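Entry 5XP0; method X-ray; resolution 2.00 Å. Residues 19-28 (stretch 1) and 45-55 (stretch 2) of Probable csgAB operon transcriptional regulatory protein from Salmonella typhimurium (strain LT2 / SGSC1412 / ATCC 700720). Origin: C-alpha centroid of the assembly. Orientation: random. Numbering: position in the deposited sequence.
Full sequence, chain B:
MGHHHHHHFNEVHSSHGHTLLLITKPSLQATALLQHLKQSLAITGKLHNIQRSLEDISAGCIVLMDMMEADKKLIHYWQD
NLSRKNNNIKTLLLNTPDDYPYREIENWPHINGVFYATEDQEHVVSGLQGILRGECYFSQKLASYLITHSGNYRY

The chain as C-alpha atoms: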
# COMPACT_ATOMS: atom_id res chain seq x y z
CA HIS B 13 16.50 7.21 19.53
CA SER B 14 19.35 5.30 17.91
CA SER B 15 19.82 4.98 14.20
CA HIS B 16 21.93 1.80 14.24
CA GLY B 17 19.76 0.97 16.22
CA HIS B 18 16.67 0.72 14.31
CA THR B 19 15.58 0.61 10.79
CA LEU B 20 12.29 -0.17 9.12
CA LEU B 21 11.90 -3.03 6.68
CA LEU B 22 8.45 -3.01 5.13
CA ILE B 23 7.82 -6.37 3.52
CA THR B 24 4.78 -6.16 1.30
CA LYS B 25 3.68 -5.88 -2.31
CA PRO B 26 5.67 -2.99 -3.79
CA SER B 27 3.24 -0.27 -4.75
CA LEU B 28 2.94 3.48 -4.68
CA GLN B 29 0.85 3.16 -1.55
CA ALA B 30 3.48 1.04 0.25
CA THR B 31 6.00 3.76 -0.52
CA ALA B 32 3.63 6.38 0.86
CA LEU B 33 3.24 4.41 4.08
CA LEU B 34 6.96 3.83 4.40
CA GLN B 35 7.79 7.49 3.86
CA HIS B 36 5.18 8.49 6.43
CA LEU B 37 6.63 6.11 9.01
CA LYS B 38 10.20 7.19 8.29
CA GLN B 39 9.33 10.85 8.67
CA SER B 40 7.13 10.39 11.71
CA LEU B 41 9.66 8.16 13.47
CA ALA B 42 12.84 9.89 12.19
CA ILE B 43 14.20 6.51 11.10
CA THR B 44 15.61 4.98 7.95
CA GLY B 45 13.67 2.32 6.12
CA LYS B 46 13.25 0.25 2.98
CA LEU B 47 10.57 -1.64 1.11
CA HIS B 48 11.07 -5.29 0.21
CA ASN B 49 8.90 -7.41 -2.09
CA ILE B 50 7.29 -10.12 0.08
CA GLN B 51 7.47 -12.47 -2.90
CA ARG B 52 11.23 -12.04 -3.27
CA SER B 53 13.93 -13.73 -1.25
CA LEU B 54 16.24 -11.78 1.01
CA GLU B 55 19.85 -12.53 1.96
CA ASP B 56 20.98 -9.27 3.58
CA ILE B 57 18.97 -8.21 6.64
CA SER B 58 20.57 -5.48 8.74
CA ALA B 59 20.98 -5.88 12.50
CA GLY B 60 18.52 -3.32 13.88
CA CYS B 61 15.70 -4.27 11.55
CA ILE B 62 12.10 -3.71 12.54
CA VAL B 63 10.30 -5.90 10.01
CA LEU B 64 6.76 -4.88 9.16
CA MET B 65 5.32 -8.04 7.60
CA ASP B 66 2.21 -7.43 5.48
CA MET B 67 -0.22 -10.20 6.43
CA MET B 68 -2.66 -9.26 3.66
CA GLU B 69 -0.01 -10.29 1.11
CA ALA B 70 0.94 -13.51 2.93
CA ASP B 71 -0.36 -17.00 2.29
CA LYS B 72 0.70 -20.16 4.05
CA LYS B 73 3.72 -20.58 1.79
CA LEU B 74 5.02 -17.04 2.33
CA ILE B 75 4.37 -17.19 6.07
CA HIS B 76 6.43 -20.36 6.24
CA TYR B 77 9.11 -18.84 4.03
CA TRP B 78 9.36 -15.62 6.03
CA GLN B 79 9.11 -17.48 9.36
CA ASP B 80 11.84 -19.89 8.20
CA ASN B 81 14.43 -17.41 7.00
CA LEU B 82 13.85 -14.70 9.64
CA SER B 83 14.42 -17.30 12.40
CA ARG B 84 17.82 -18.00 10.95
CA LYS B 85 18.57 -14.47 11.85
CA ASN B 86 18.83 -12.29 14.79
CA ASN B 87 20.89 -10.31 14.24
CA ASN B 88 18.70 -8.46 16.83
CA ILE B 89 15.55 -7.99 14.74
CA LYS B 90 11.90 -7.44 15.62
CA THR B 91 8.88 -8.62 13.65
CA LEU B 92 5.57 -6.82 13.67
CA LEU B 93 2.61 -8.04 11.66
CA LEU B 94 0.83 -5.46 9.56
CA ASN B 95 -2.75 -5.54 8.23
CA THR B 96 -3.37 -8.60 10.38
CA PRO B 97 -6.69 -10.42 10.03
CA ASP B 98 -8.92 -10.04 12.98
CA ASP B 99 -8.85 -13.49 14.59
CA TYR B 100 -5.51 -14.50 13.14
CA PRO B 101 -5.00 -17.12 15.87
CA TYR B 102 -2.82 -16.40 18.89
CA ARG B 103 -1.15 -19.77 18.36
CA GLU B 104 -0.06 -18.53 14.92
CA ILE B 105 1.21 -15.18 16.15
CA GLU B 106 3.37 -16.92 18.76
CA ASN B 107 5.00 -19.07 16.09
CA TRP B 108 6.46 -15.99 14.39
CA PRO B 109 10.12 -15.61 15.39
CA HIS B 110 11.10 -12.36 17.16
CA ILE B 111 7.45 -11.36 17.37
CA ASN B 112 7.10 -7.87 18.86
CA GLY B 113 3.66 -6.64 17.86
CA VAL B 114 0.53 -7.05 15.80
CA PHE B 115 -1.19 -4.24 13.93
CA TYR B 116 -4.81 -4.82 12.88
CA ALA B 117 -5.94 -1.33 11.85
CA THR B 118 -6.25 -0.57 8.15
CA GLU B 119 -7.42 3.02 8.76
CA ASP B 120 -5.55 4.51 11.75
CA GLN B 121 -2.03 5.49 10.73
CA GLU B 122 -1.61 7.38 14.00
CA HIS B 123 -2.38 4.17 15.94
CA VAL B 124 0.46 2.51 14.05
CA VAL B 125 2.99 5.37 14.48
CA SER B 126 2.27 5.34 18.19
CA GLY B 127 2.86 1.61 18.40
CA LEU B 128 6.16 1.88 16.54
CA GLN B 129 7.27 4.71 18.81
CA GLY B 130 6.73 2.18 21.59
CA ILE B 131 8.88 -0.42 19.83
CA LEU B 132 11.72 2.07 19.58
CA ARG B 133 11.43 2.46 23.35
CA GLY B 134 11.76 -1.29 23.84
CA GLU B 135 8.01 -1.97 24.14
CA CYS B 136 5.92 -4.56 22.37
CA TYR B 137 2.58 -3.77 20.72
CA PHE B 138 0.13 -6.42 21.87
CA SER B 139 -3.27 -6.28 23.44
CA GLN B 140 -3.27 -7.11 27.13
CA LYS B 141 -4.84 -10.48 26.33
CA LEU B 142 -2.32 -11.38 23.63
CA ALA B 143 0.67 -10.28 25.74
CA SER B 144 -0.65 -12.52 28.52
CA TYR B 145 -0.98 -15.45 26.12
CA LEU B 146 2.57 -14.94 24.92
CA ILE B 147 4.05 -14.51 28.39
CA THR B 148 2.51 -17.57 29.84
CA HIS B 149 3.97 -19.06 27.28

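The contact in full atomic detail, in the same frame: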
# COMPACT_ATOMS: atom_id res chain seq x y z
N THR B 19 15.90 0.30 12.18
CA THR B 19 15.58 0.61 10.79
C THR B 19 14.34 -0.16 10.36
O THR B 19 14.12 -1.31 10.76
CB THR B 19 16.76 0.32 9.87
OG1 THR B 19 16.42 0.68 8.53
CG2 THR B 19 17.13 -1.14 9.92
N LEU B 20 13.54 0.46 9.51
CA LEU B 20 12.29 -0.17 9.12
C LEU B 20 12.48 -1.00 7.86
O LEU B 20 13.10 -0.55 6.90
CB LEU B 20 11.19 0.84 8.85
CG LEU B 20 10.61 1.70 9.95
CD1 LEU B 20 9.60 2.61 9.27
CD2 LEU B 20 9.93 0.83 11.01
N LEU B 21 11.90 -2.19 7.86
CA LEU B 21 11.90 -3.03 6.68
C LEU B 21 10.45 -3.41 6.41
O LEU B 21 9.88 -4.22 7.14
CB LEU B 21 12.77 -4.26 6.88
CG LEU B 21 12.79 -5.21 5.69
CD1 LEU B 21 13.19 -4.50 4.40
CD2 LEU B 21 13.77 -6.32 5.99
N LEU B 22 9.85 -2.77 5.42
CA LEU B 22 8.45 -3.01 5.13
C LEU B 22 8.39 -4.08 4.06
O LEU B 22 8.80 -3.87 2.91
CB LEU B 22 7.79 -1.70 4.72
CG LEU B 22 6.41 -1.86 4.08
CD1 LEU B 22 5.44 -2.45 5.04
CD2 LEU B 22 5.93 -0.52 3.73
N ILE B 23 7.87 -5.23 4.42
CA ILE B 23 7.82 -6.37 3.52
C ILE B 23 6.38 -6.52 3.09
O ILE B 23 5.52 -6.92 3.88
CB ILE B 23 8.33 -7.64 4.18
CG1 ILE B 23 9.78 -7.46 4.61
CG2 ILE B 23 8.20 -8.85 3.19
CD1 ILE B 23 10.38 -8.70 5.30
N THR B 24 6.13 -6.23 1.82
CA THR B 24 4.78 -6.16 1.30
C THR B 24 4.83 -6.27 -0.22
O THR B 24 5.87 -6.57 -0.81
CB THR B 24 4.14 -4.85 1.75
OG1 THR B 24 2.77 -4.80 1.29
CG2 THR B 24 4.94 -3.73 1.19
N LYS B 25 3.70 -5.99 -0.86
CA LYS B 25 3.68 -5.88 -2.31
C LYS B 25 4.16 -4.48 -2.68
O LYS B 25 3.55 -3.50 -2.22
CB LYS B 25 2.27 -6.07 -2.85
CG LYS B 25 2.15 -5.80 -4.36
CD LYS B 25 0.71 -5.96 -4.83
CE LYS B 25 0.24 -7.38 -4.92
NZ LYS B 25 -0.95 -7.45 -5.85
N PRO B 26 5.21 -4.33 -3.49
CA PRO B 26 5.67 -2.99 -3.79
C PRO B 26 4.58 -2.27 -4.57
O PRO B 26 3.92 -2.84 -5.44
CB PRO B 26 6.95 -3.21 -4.63
CG PRO B 26 7.34 -4.60 -4.38
CD PRO B 26 6.08 -5.36 -4.11
N SER B 27 4.34 -1.04 -4.20
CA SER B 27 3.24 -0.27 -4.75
C SER B 27 3.48 1.16 -4.34
O SER B 27 4.16 1.43 -3.34
CB SER B 27 1.89 -0.74 -4.20
OG SER B 27 1.79 -0.43 -2.81
N LEU B 28 2.85 2.08 -5.08
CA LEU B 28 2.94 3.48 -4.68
C LEU B 28 2.43 3.64 -3.25
O LEU B 28 2.97 4.44 -2.48
CB LEU B 28 2.15 4.37 -5.61
CG LEU B 28 2.35 5.86 -5.28
CD1 LEU B 28 3.78 6.30 -5.63
CD2 LEU B 28 1.40 6.68 -6.00
N GLY B 45 14.53 3.44 6.43
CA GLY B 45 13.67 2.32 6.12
C GLY B 45 13.76 1.95 4.66
O GLY B 45 14.25 2.72 3.83
N LYS B 46 13.27 0.75 4.36
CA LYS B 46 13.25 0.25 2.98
C LYS B 46 12.04 -0.63 2.81
O LYS B 46 11.52 -1.20 3.77
CB LYS B 46 14.50 -0.58 2.64
CG LYS B 46 15.85 0.06 2.89
CD LYS B 46 16.17 1.12 1.83
CE LYS B 46 17.22 2.13 2.30
NZ LYS B 46 17.43 3.18 1.27
N LEU B 47 11.66 -0.78 1.55
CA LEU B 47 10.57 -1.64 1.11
C LEU B 47 11.17 -2.90 0.52
O LEU B 47 12.12 -2.82 -0.25
CB LEU B 47 9.77 -0.89 0.06
CG LEU B 47 8.34 -1.24 -0.31
CD1 LEU B 47 7.81 -0.12 -1.22
CD2 LEU B 47 8.30 -2.56 -1.03
N HIS B 48 10.61 -4.05 0.84
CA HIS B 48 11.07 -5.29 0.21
C HIS B 48 9.88 -6.11 -0.27
O HIS B 48 8.95 -6.35 0.49
CB HIS B 48 11.92 -6.12 1.16
CG HIS B 48 12.35 -7.44 0.59
ND1 HIS B 48 13.50 -7.59 -0.15
CD2 HIS B 48 11.76 -8.66 0.61
CE1 HIS B 48 13.63 -8.85 -0.51
NE2 HIS B 48 12.59 -9.52 -0.06
N ASN B 49 9.96 -6.60 -1.51
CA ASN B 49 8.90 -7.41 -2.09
C ASN B 49 8.76 -8.73 -1.33
O ASN B 49 9.67 -9.57 -1.37
CB ASN B 49 9.22 -7.73 -3.55
CG ASN B 49 8.04 -8.31 -4.29
OD1 ASN B 49 7.17 -8.95 -3.69
ND2 ASN B 49 7.98 -8.04 -5.57
N ILE B 50 7.60 -8.93 -0.70
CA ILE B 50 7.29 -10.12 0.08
C ILE B 50 7.43 -11.40 -0.73
O ILE B 50 7.65 -12.48 -0.15
CB ILE B 50 5.87 -10.00 0.64
CG1 ILE B 50 5.60 -11.11 1.65
CG2 ILE B 50 4.80 -10.00 -0.50
CD1 ILE B 50 4.37 -10.86 2.52
N GLN B 51 7.31 -11.30 -2.04
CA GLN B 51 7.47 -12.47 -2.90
C GLN B 51 8.90 -12.67 -3.35
O GLN B 51 9.17 -13.62 -4.08
CB GLN B 51 6.53 -12.41 -4.10
CG GLN B 51 5.09 -12.35 -3.64
CD GLN B 51 4.11 -12.86 -4.66
OE1 GLN B 51 3.41 -13.84 -4.42
NE2 GLN B 51 4.06 -12.21 -5.81
N ARG B 52 9.84 -11.83 -2.92
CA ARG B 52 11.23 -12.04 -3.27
C ARG B 52 12.05 -12.41 -2.05
O ARG B 52 11.75 -12.01 -0.92
CB ARG B 52 11.83 -10.83 -3.99
CG ARG B 52 11.26 -10.76 -5.40
CD ARG B 52 12.02 -9.89 -6.38
NE ARG B 52 11.35 -9.91 -7.68
CZ ARG B 52 11.45 -10.89 -8.57
NH1 ARG B 52 12.20 -11.96 -8.32
NH2 ARG B 52 10.79 -10.82 -9.73
N SER B 53 13.05 -13.26 -2.29
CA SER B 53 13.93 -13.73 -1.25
C SER B 53 14.81 -12.61 -0.76
O SER B 53 15.05 -11.62 -1.45
CB SER B 53 14.81 -14.88 -1.77
OG SER B 53 15.56 -14.49 -2.91
N LEU B 54 15.31 -12.76 0.46
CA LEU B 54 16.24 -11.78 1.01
C LEU B 54 17.40 -12.48 1.70
O LEU B 54 17.19 -13.39 2.50
CB LEU B 54 15.52 -10.86 1.99
CG LEU B 54 16.37 -9.74 2.58
CD1 LEU B 54 17.29 -9.06 1.53
CD2 LEU B 54 15.45 -8.74 3.23
N GLU B 55 18.61 -12.04 1.37
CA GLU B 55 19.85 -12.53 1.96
C GLU B 55 20.38 -11.58 3.02
O GLU B 55 20.78 -12.02 4.10
CB GLU B 55 20.91 -12.74 0.88

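Strands 19-24 and 45-49 run parallel, 17° apart, and a ladder of backbone hydrogen bonds joins them. As parallel pairing requires, alternate residues supply the rungs: Lys46 N to Leu20 O (2.9 Å), Leu22 N to Lys46 O (2.8 Å), His48 N to Leu22 O (2.8 Å), Thr24 N to His48 O (3.1 Å) and Ile50 N to Thr24 O (2.9 Å).

Side chains add to this framework. Leu47, a long, flexible apolar side chain able to reach Pro26, has the largest area covered by the opposing stretch. It leaves the same face of the sheet as Leu22, but its end bends back, placing Leu47 CD2 3.9 Å from Pro26 CB and 4.2 Å from Thr24 CG2. The rigid, apolar Pro26 suits this spot just beyond the strand: its CB points toward the other stretch, and Pro26 CD lies 3.5 Å from Asn49 CG.

On the other face, Ile23 is buried, its beta-branched side chain well suited to an extended strand. Ile23 CG2 packs 3.6 Å from Ile50 CB and lies at the edge of the His48 ring. That ring is held by a hydrogen bond from His48 NE2 to Arg52 O (2.8 Å), across the Asn49-Arg52 type I turn. Nearby, Leu21 CD2 meets Leu54 CD2 at 4.0 Å. At Gly45, an ideal CB would crowd Leu20 CB at 3.1 Å.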